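Polyketide biosynthesis enoyl-CoA isomerase PksI (Bacillus subtilis, PDB 4Q1K) catalyses decarboxylation of the 3-methylglutaconyl group tethered to PksL into a 3-methylcrotonyl moiety, a step in the synthesis of the antibiotic bacillaene. Local coordinates at residues K70-F81 against C112-H123; G127-D136 against M159-L169. The protein carries 1 engineered substitution. All coordinates share one frame; numbering follows the deposited sequence.

Contact 1: residues K70-F81 against C112-H123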
loop_
_atom_site.group_PDB
_atom_site.type_symbol
_atom_site.label_atom_id
_atom_site.label_comp_id
_atom_site.label_asym_id
_atom_site.label_seq_id
_atom_site.Cartn_x
_atom_site.Cartn_y
_atom_site.Cartn_z
ATOM N N LYS B 70 -28.924 -2.883 -0.695
ATOM C CA LYS B 70 -27.648 -3.547 -1.004
ATOM C C LYS B 70 -26.440 -2.583 -1.073
ATOM O O LYS B 70 -25.250 -3.025 -0.932
ATOM C CB LYS B 70 -27.778 -4.275 -2.389
ATOM C CG LYS B 70 -28.657 -5.577 -2.221
ATOM C CD LYS B 70 -29.078 -6.128 -3.585
ATOM C CE LYS B 70 -29.948 -7.394 -3.413
ATOM N NZ LYS B 70 -30.093 -7.888 -4.821
ATOM N N ALA B 71 -26.728 -1.304 -1.342
ATOM C CA ALA B 71 -25.623 -0.336 -1.449
ATOM C C ALA B 71 -26.145 1.004 -1.035
ATOM O O ALA B 71 -27.283 1.367 -1.353
ATOM C CB ALA B 71 -25.143 -0.212 -2.929
ATOM N N VAL B 72 -25.256 1.778 -0.434
ATOM C CA VAL B 72 -25.557 3.129 -0.072
ATOM C C VAL B 72 -24.625 4.082 -0.826
ATOM O O VAL B 72 -23.415 3.795 -0.931
ATOM C CB VAL B 72 -25.246 3.372 1.449
ATOM C CG1 VAL B 72 -25.443 4.854 1.812
ATOM C CG2 VAL B 72 -26.019 2.356 2.354
ATOM N N ILE B 73 -25.173 5.173 -1.378
ATOM C CA ILE B 73 -24.330 6.227 -1.975
ATOM C C ILE B 73 -24.421 7.456 -1.048
ATOM O O ILE B 73 -25.494 7.983 -0.870
ATOM C CB ILE B 73 -24.838 6.626 -3.373
ATOM C CG1 ILE B 73 -24.855 5.405 -4.345
ATOM C CG2 ILE B 73 -24.010 7.799 -3.942
ATOM C CD1 ILE B 73 -25.628 5.689 -5.652
ATOM N N LEU B 74 -23.278 7.853 -0.516
ATOM C CA LEU B 74 -23.127 9.032 0.371
ATOM C C LEU B 74 -22.513 10.142 -0.506
ATOM O O LEU B 74 -21.451 9.946 -1.126
ATOM C CB LEU B 74 -22.214 8.757 1.583
ATOM C CG LEU B 74 -21.847 9.937 2.474
ATOM C CD1 LEU B 74 -23.190 10.439 3.110
ATOM C CD2 LEU B 74 -20.925 9.422 3.569
ATOM N N THR B 75 -23.209 11.282 -0.622
ATOM C CA THR B 75 -22.679 12.322 -1.551
ATOM C C THR B 75 -23.073 13.680 -1.061
ATOM O O THR B 75 -23.914 13.778 -0.112
ATOM C CB THR B 75 -23.233 12.100 -2.998
ATOM O OG1 THR B 75 -22.450 12.869 -3.955
ATOM C CG2 THR B 75 -24.787 12.464 -3.141
ATOM N N GLY B 76 -22.562 14.732 -1.710
ATOM C CA GLY B 76 -22.815 16.123 -1.262
ATOM C C GLY B 76 -23.735 16.852 -2.236
ATOM O O GLY B 76 -24.552 16.224 -2.926
ATOM N N TYR B 77 -23.612 18.183 -2.315
ATOM C CA TYR B 77 -24.344 18.950 -3.281
ATOM C C TYR B 77 -23.336 19.859 -3.988
ATOM O O TYR B 77 -22.342 20.291 -3.357
ATOM C CB TYR B 77 -25.509 19.777 -2.597
ATOM C CG TYR B 77 -24.905 20.954 -1.824
ATOM C CD1 TYR B 77 -24.836 22.246 -2.413
ATOM C CD2 TYR B 77 -24.351 20.761 -0.561
ATOM C CE1 TYR B 77 -24.233 23.321 -1.749
ATOM C CE2 TYR B 77 -23.710 21.823 0.100
ATOM C CZ TYR B 77 -23.659 23.075 -0.512
ATOM O OH TYR B 77 -23.030 24.119 0.151
ATOM N N ASP B 78 -23.639 20.155 -5.261
ATOM C CA ASP B 78 -22.837 21.129 -6.059
ATOM C C ASP B 78 -21.357 20.833 -5.879
ATOM O O ASP B 78 -20.914 19.709 -6.142
ATOM C CB ASP B 78 -23.174 22.582 -5.641
ATOM C CG ASP B 78 -24.597 22.994 -6.092
ATOM O OD1 ASP B 78 -25.233 22.233 -6.876
ATOM O OD2 ASP B 78 -25.063 24.051 -5.632
ATOM N N ASN B 79 -20.590 21.810 -5.409
ATOM C CA ASN B 79 -19.156 21.648 -5.227
ATOM C C ASN B 79 -18.620 21.159 -3.854
ATOM O O ASN B 79 -17.418 21.230 -3.598
ATOM C CB ASN B 79 -18.439 22.963 -5.691
ATOM C CG ASN B 79 -18.886 24.167 -4.878
ATOM O OD1 ASN B 79 -20.026 24.182 -4.324
ATOM N ND2 ASN B 79 -18.012 25.175 -4.751
ATOM N N TYR B 80 -19.464 20.670 -2.931
ATOM C CA TYR B 80 -19.032 20.289 -1.582
ATOM C C TYR B 80 -19.461 18.840 -1.311
ATOM O O TYR B 80 -20.646 18.508 -1.400
ATOM C CB TYR B 80 -19.777 21.179 -0.534
ATOM C CG TYR B 80 -18.990 22.519 -0.428
ATOM C CD1 TYR B 80 -17.816 22.560 0.317
ATOM C CD2 TYR B 80 -19.321 23.616 -1.210
ATOM C CE1 TYR B 80 -17.031 23.714 0.373
ATOM C CE2 TYR B 80 -18.554 24.803 -1.156
ATOM C CZ TYR B 80 -17.420 24.824 -0.362
ATOM O OH TYR B 80 -16.573 25.924 -0.253
ATOM N N PHE B 81 -18.522 18.032 -0.955
ATOM C CA PHE B 81 -18.897 16.738 -0.392
ATOM C C PHE B 81 -19.190 16.982 1.141
ATOM O O PHE B 81 -20.300 16.835 1.625
ATOM C CB PHE B 81 -17.721 15.707 -0.525
ATOM C CG PHE B 81 -17.993 14.393 0.177
ATOM C CD1 PHE B 81 -19.018 13.523 -0.326
ATOM C CD2 PHE B 81 -17.279 14.031 1.345
ATOM C CE1 PHE B 81 -19.275 12.277 0.318
ATOM C CE2 PHE B 81 -17.541 12.828 2.021
ATOM C CZ PHE B 81 -18.534 11.961 1.496
ATOM N N CYS B 112 -22.093 0.855 8.989
ATOM C CA CYS B 112 -23.140 0.382 8.081
ATOM C C CYS B 112 -22.926 -1.063 7.680
ATOM O O CYS B 112 -21.801 -1.464 7.234
ATOM C CB CYS B 112 -23.244 1.356 6.849
ATOM S SG CYS B 112 -24.615 1.026 5.771
ATOM N N GLU B 113 -23.965 -1.901 7.728
ATOM C CA GLU B 113 -23.736 -3.313 7.404
ATOM C C GLU B 113 -23.586 -3.603 5.897
ATOM O O GLU B 113 -23.032 -4.632 5.553
ATOM C CB GLU B 113 -24.826 -4.206 7.991
ATOM C CG GLU B 113 -26.166 -3.862 7.448
ATOM C CD GLU B 113 -27.273 -4.766 8.055
ATOM O OE1 GLU B 113 -26.966 -5.873 8.554
ATOM O OE2 GLU B 113 -28.436 -4.360 7.991
ATOM N N ILE B 114 -24.051 -2.684 5.057
ATOM C CA ILE B 114 -23.934 -2.861 3.592
ATOM C C ILE B 114 -22.823 -1.949 3.020
ATOM O O ILE B 114 -22.370 -1.001 3.660
ATOM C CB ILE B 114 -25.274 -2.671 2.915
ATOM C CG1 ILE B 114 -25.906 -1.328 3.261
ATOM C CG2 ILE B 114 -26.145 -3.880 3.254
ATOM C CD1 ILE B 114 -27.166 -0.979 2.463
ATOM N N PRO B 115 -22.380 -2.221 1.790
ATOM C CA PRO B 115 -21.325 -1.405 1.189
ATOM C C PRO B 115 -21.794 0.036 1.008
ATOM O O PRO B 115 -22.969 0.299 0.634
ATOM C CB PRO B 115 -21.181 -2.048 -0.218
ATOM C CG PRO B 115 -21.450 -3.489 0.017
ATOM C CD PRO B 115 -22.610 -3.482 1.004
ATOM N N VAL B 116 -20.901 0.957 1.349
ATOM C CA VAL B 116 -21.214 2.386 1.164
ATOM C C VAL B 116 -20.182 2.926 0.104
ATOM O O VAL B 116 -18.973 2.621 0.198
ATOM C CB VAL B 116 -20.962 3.145 2.463
ATOM C CG1 VAL B 116 -21.187 4.646 2.303
ATOM C CG2 VAL B 116 -21.885 2.514 3.573
ATOM N N ILE B 117 -20.694 3.696 -0.852
ATOM C CA ILE B 117 -19.849 4.403 -1.840
ATOM C C ILE B 117 -19.860 5.877 -1.436
ATOM O O ILE B 117 -20.919 6.520 -1.450
ATOM C CB ILE B 117 -20.464 4.260 -3.237
ATOM C CG1 ILE B 117 -20.537 2.754 -3.580
ATOM C CG2 ILE B 117 -19.708 5.149 -4.309
ATOM C CD1 ILE B 117 -21.588 2.506 -4.668
ATOM N N ALA B 118 -18.699 6.403 -1.107
ATOM C CA ALA B 118 -18.559 7.864 -0.850
ATOM C C ALA B 118 -18.282 8.535 -2.213
ATOM O O ALA B 118 -17.149 8.426 -2.785
ATOM C CB ALA B 118 -17.340 8.122 0.035
ATOM N N ALA B 119 -19.338 9.103 -2.781
ATOM C CA ALA B 119 -19.230 9.790 -4.099
ATOM C C ALA B 119 -18.851 11.266 -3.750
ATOM O O ALA B 119 -19.749 12.131 -3.560
ATOM C CB ALA B 119 -20.594 9.697 -4.809
ATOM N N MET B 120 -17.568 11.536 -3.685
ATOM C CA MET B 120 -17.060 12.857 -3.201
ATOM C C MET B 120 -16.933 13.715 -4.437
ATOM O O MET B 120 -15.798 13.918 -5.001
ATOM C CB MET B 120 -15.708 12.651 -2.491
ATOM C CG MET B 120 -15.814 11.677 -1.314
ATOM S SD MET B 120 -14.257 11.908 -0.322
ATOM C CE MET B 120 -14.396 10.608 0.772
ATOM N N GLN B 121 -18.089 14.209 -4.906
ATOM C CA GLN B 121 -18.138 14.997 -6.163
ATOM C C GLN B 121 -17.576 16.431 -5.917
ATOM O O GLN B 121 -17.233 17.146 -6.878
ATOM C CB GLN B 121 -19.571 15.052 -6.726
ATOM C CG GLN B 121 -20.461 16.214 -6.253
ATOM C CD GLN B 121 -20.651 16.323 -4.720
ATOM O OE1 GLN B 121 -20.482 15.356 -3.942
ATOM N NE2 GLN B 121 -20.961 17.530 -4.287
ATOM N N GLY B 122 -17.581 16.835 -4.661
ATOM C CA GLY B 122 -17.070 18.160 -4.235
ATOM C C GLY B 122 -15.985 18.069 -3.192
ATOM O O GLY B 122 -15.428 16.981 -2.925
ATOM N N HIS B 123 -15.642 19.218 -2.622
ATOM C CA HIS B 123 -14.502 19.244 -1.691
ATOM C C HIS B 123 -14.728 18.405 -0.428
ATOM O O HIS B 123 -15.876 18.304 0.062
ATOM C CB HIS B 123 -14.226 20.669 -1.259
ATOM C CG HIS B 123 -14.099 21.591 -2.434
ATOM N ND1 HIS B 123 -14.986 22.640 -2.669
ATOM C CD2 HIS B 123 -13.247 21.561 -3.480
ATOM C CE1 HIS B 123 -14.628 23.258 -3.786
ATOM N NE2 HIS B 123 -13.575 22.622 -4.289
#
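In the core sheet of the crotonase fold, strands 71-75 and 116-120 run parallel, pairing Val72 with Val116, Ile73 with Ile117 and Leu74 with Ala118. Val72 and Leu74 each use both their N-H and their carbonyl, as in the bond from Ile117 N to Val72 O (2.7 Å). Beta-branched and small residues suit this extended, buried pair; at its start Val72 CG2 packs 3.5 Å from Ile114 CD1.

From Thr75 on, side chains bridge the gap. Thr75 OG1, set opposite its own N (chi1 -165°), donates in the carbonyl plane to Ala119 O at 2.8 Å. Gln121 then bends at chi2 (-57°) and brings a buried amide to the turn at 77-80. Its OE1 accepts from Gly76 N at 3.1 Å, while NE2 donates to Asp78 O at 2.9 Å, nearly in the amide plane, and also to Tyr80 O, fixing the amide's rotation from both ends. Backbone bonds resume with His123 N to Asn79 O (2.9 Å) and Phe81 N to His123 O. Gly122 has no side chain, and a CB there would run into the backbone of Asn79 and Tyr80. Met120 lays CG over the centre of the Phe81 ring, 3.6 Å from the centroid, with SD over the same face in a Met-aromatic contact. His123 turns an edge to the face of the Tyr80 ring in a T-shaped pair, planes 74° apart.

Strand 34-39 bonds to the other side of 71-75, and strand 137-141 lies beyond 116-120. Helix 201-215 packs on Ile73 and Ala119, while helix 220-252 meets Ile114.

Contact 2: residues G127-D136 against M159-L169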
loop_
_atom_site.group_PDB
_atom_site.type_symbol
_atom_site.label_atom_id
_atom_site.label_comp_id
_atom_site.label_asym_id
_atom_site.label_seq_id
_atom_site.Cartn_x
_atom_site.Cartn_y
_atom_site.Cartn_z
ATOM N N GLY B 127 -12.580 16.569 8.838
ATOM C CA GLY B 127 -13.512 15.475 9.234
ATOM C C GLY B 127 -14.403 14.987 8.104
ATOM O O GLY B 127 -14.787 13.792 8.103
ATOM N N GLY B 128 -14.763 15.914 7.201
ATOM C CA GLY B 128 -15.591 15.622 6.019
ATOM C C GLY B 128 -14.871 14.605 5.088
ATOM O O GLY B 128 -15.489 13.611 4.638
ATOM N N PHE B 129 -13.576 14.806 4.843
ATOM C CA PHE B 129 -12.744 13.867 4.047
ATOM C C PHE B 129 -12.618 12.559 4.768
ATOM O O PHE B 129 -12.822 11.474 4.178
ATOM C CB PHE B 129 -11.378 14.520 3.838
ATOM C CG PHE B 129 -10.385 13.718 2.981
ATOM C CD1 PHE B 129 -10.745 13.184 1.748
ATOM C CD2 PHE B 129 -9.052 13.655 3.382
ATOM C CE1 PHE B 129 -9.801 12.478 0.998
ATOM C CE2 PHE B 129 -8.075 12.968 2.624
ATOM C CZ PHE B 129 -8.483 12.398 1.404
ATOM N N VAL B 130 -12.332 12.605 6.073
ATOM C CA VAL B 130 -12.111 11.369 6.799
ATOM C C VAL B 130 -13.412 10.515 6.861
ATOM O O VAL B 130 -13.366 9.266 6.698
ATOM C CB VAL B 130 -11.659 11.728 8.263
ATOM C CG1 VAL B 130 -11.684 10.472 9.150
ATOM C CG2 VAL B 130 -10.295 12.422 8.065
ATOM N N MET B 131 -14.552 11.188 7.076
ATOM C CA MET B 131 -15.817 10.433 7.093
ATOM C C MET B 131 -16.014 9.670 5.780
ATOM O O MET B 131 -16.467 8.479 5.803
ATOM C CB MET B 131 -17.015 11.383 7.342
ATOM C CG MET B 131 -18.341 10.609 7.140
ATOM S SD MET B 131 -19.713 11.833 7.334
ATOM C CE MET B 131 -19.462 12.794 5.840
ATOM N N GLY B 132 -15.643 10.286 4.633
ATOM C CA GLY B 132 -15.779 9.647 3.337
ATOM C C GLY B 132 -14.815 8.483 3.186
ATOM O O GLY B 132 -15.172 7.483 2.612
ATOM N N LEU B 133 -13.632 8.595 3.769
ATOM C CA LEU B 133 -12.598 7.537 3.612
ATOM C C LEU B 133 -12.982 6.257 4.318
ATOM O O LEU B 133 -12.413 5.167 4.025
ATOM C CB LEU B 133 -11.220 8.004 4.162
ATOM C CG LEU B 133 -10.646 9.178 3.405
ATOM C CD1 LEU B 133 -9.336 9.558 4.141
ATOM C CD2 LEU B 133 -10.320 8.760 1.947
ATOM N N PHE B 134 -13.912 6.291 5.307
ATOM C CA PHE B 134 -14.368 5.056 5.905
ATOM C C PHE B 134 -15.366 4.291 5.090
ATOM O O PHE B 134 -15.749 3.182 5.451
ATOM C CB PHE B 134 -15.038 5.369 7.230
ATOM C CG PHE B 134 -14.040 5.511 8.386
ATOM C CD1 PHE B 134 -13.512 4.361 9.006
ATOM C CD2 PHE B 134 -13.623 6.781 8.835
ATOM C CE1 PHE B 134 -12.569 4.457 10.048
ATOM C CE2 PHE B 134 -12.760 6.896 9.915
ATOM C CZ PHE B 134 -12.204 5.721 10.504
ATOM N N ALA B 135 -15.806 4.854 3.970
ATOM C CA ALA B 135 -16.711 4.095 3.018
ATOM C C ALA B 135 -15.889 3.019 2.292
ATOM O O ALA B 135 -14.666 3.008 2.309
ATOM C CB ALA B 135 -17.291 5.061 1.979
ATOM N N ASP B 136 -16.585 1.964 1.796
ATOM C CA ASP B 136 -15.894 0.772 1.290
ATOM C C ASP B 136 -15.352 1.117 -0.099
ATOM O O ASP B 136 -14.359 0.572 -0.523
ATOM C CB ASP B 136 -16.997 -0.293 1.105
ATOM C CG ASP B 136 -17.665 -0.599 2.452
ATOM O OD1 ASP B 136 -16.931 -1.136 3.356
ATOM O OD2 ASP B 136 -18.769 -0.080 2.715
ATOM N N MET B 159 -10.980 12.040 14.620
ATOM C CA MET B 159 -11.933 11.372 13.734
ATOM C C MET B 159 -11.355 10.134 13.045
ATOM O O MET B 159 -11.746 9.795 11.928
ATOM C CB MET B 159 -12.463 12.353 12.685
ATOM C CG MET B 159 -12.892 13.696 13.252
ATOM S SD MET B 159 -14.649 13.753 13.654
ATOM C CE MET B 159 -15.348 14.165 12.057
ATOM N N GLY B 160 -10.428 9.462 13.719
ATOM C CA GLY B 160 -9.834 8.226 13.215
ATOM C C GLY B 160 -8.972 8.465 11.975
ATOM O O GLY B 160 -8.584 7.471 11.343
ATOM N N ALA B 161 -8.662 9.736 11.694
ATOM C CA ALA B 161 -7.880 10.082 10.506
ATOM C C ALA B 161 -6.551 9.326 10.569
ATOM O O ALA B 161 -6.021 8.914 9.516
ATOM C CB ALA B 161 -7.637 11.586 10.504
ATOM N N THR B 162 -5.935 9.169 11.768
ATOM C CA THR B 162 -4.555 8.548 11.716
ATOM C C THR B 162 -4.609 7.052 11.490
ATOM O O THR B 162 -3.581 6.413 11.203
ATOM C CB THR B 162 -3.781 8.804 13.065
ATOM O OG1 THR B 162 -4.473 8.096 14.145
ATOM C CG2 THR B 162 -3.790 10.322 13.387
ATOM N N PHE B 163 -5.802 6.468 11.529
ATOM C CA PHE B 163 -5.916 5.029 11.205
ATOM C C PHE B 163 -6.392 4.911 9.733
ATOM O O PHE B 163 -5.802 4.167 8.933
ATOM C CB PHE B 163 -6.970 4.449 12.148
ATOM C CG PHE B 163 -7.346 3.038 11.785
ATOM C CD1 PHE B 163 -6.433 2.025 12.017
ATOM C CD2 PHE B 163 -8.544 2.760 11.122
ATOM C CE1 PHE B 163 -6.746 0.695 11.704
ATOM C CE2 PHE B 163 -8.823 1.434 10.735
ATOM C CZ PHE B 163 -7.901 0.402 11.026
ATOM N N ILE B 164 -7.450 5.674 9.342
ATOM C CA ILE B 164 -8.100 5.407 8.023
ATOM C C ILE B 164 -7.311 5.987 6.859
ATOM O O ILE B 164 -7.350 5.457 5.732
ATOM C CB ILE B 164 -9.581 5.847 8.039
ATOM C CG1 ILE B 164 -10.413 5.120 6.914
ATOM C CG2 ILE B 164 -9.641 7.350 7.874
ATOM C CD1 ILE B 164 -10.464 3.587 7.003
ATOM N N VAL B 165 -6.572 7.065 7.108
ATOM C CA VAL B 165 -5.759 7.612 6.008
ATOM C C VAL B 165 -4.616 6.631 5.538
ATOM O O VAL B 165 -4.550 6.366 4.371
ATOM C CB VAL B 165 -5.319 9.101 6.299
ATOM C CG1 VAL B 165 -4.424 9.609 5.110
ATOM C CG2 VAL B 165 -6.570 10.039 6.516
ATOM N N PRO B 166 -3.768 6.117 6.445
ATOM C CA PRO B 166 -2.801 5.108 6.051
ATOM C C PRO B 166 -3.543 3.869 5.504
ATOM O O PRO B 166 -3.068 3.225 4.587
ATOM C CB PRO B 166 -2.062 4.760 7.350
ATOM C CG PRO B 166 -2.395 5.856 8.362
ATOM C CD PRO B 166 -3.673 6.524 7.876
ATOM N N LYS B 167 -4.642 3.460 6.177
ATOM C CA LYS B 167 -5.312 2.213 5.682
ATOM C C LYS B 167 -5.740 2.357 4.161
ATOM O O LYS B 167 -5.676 1.393 3.402
ATOM C CB LYS B 167 -6.564 2.056 6.587
ATOM C CG LYS B 167 -7.398 0.816 6.250
ATOM C CD LYS B 167 -6.559 -0.424 6.188
ATOM C CE LYS B 167 -5.988 -0.824 7.527
ATOM N NZ LYS B 167 -5.575 -2.276 7.525
ATOM N N LYS B 168 -6.270 3.505 3.775
ATOM C CA LYS B 168 -6.849 3.618 2.428
ATOM C C LYS B 168 -5.851 4.182 1.409
ATOM O O LYS B 168 -5.953 3.827 0.226
ATOM C CB LYS B 168 -8.048 4.571 2.497
ATOM C CG LYS B 168 -9.285 4.040 3.300
ATOM C CD LYS B 168 -9.743 2.694 2.737
ATOM C CE LYS B 168 -10.896 2.142 3.546
ATOM N NZ LYS B 168 -12.175 2.604 2.907
ATOM N N LEU B 169 -4.990 5.138 1.846
ATOM C CA LEU B 169 -4.058 5.791 0.887
ATOM C C LEU B 169 -2.660 5.283 1.085
ATOM O O LEU B 169 -1.773 5.655 0.267
ATOM C CB LEU B 169 -3.975 7.287 1.097
ATOM C CG LEU B 169 -5.322 7.901 0.839
ATOM C CD1 LEU B 169 -5.293 9.429 0.938
ATOM C CD2 LEU B 169 -5.704 7.435 -0.564
HETATM O O HOH W 1 -13.488 0.775 4.625
HETATM O O HOH W 2 -11.867 1.508 0.457
#
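Ile164 lies over one face of the Phe134 ring, its CG1 3.7 Å from the centroid and above the centre, while Met159 O sits at the edge in the ring plane, 3.7 Å from CE2. The CB of Phe134 starts away from the partner helix, but chi1 of -84° swings the ring back beneath Ile164. Phe134 CE1 in turn approaches the edge of the Phe163 ring, and Leu169 CD1 comes obliquely to the Phe129 ring, whose face carries Leu133 CD1.

These groups fill the junction between two helices of the crotonase fold, 127-133 and 161-169, whose axes cross at 55° and come within 9.6 Å. Branched aliphatic side chains suit such an interface: Val130 CG2 meets Ala161 CB at 3.7 Å, and Leu133 CD1 reaches Val165 CG2 at the same distance of 3.7 Å. Gly127, with no side chain, leaves its CA for the methyl of Met159, whose chain folds back at chi2 and chi3; the Met159 side chain is also about 6 Å from that of the active-site His249. Gly160 tolerates a positive phi at the N-cap of the second helix, and its carbonyl accepts from both Phe163 N and Ile164 N. At Pro166, which lacks an N-H, that helix kinks.

Helix 220-252 touches Phe134, and Thr162 OG1 hydrogen-bonds His229 NE2 of a neighbouring subunit. The long, flexible Lys168 carries its charge to the backbone near the C-terminal end of helix 127-133, where carbonyls would favour a cation. NZ donates to Leu133 O at 2.8 Å and to two waters, one of which, 2.7 Å from Lys168 NZ, passes a hydrogen bond on to Asp136 O.

In the fold
After strands 25-31 and 34-39 and helix 50-65, the chain enters strand 71-75, then runs through helices 87-94 and 108-111 before 116-120 returns beside it. Contact 1 closes that loop, the helical connection between the parallel neighbours being a beta-alpha-beta crossover. Contact 2 follows in series, neither enclosing contact 1 nor crossing it: helix 127-133 leads into strands 137-141 and 145-147, and helix 161-169 closes the second loop. The two centres lie about 13 Å apart, yet the contacts touch. Asp136 OD2 probably accepts a hydrogen bond from Val116 N, and Phe81 and Met120 pack against helix 127-133 at Gly128 and Gly132, joining the core sheet to the helical layer over it.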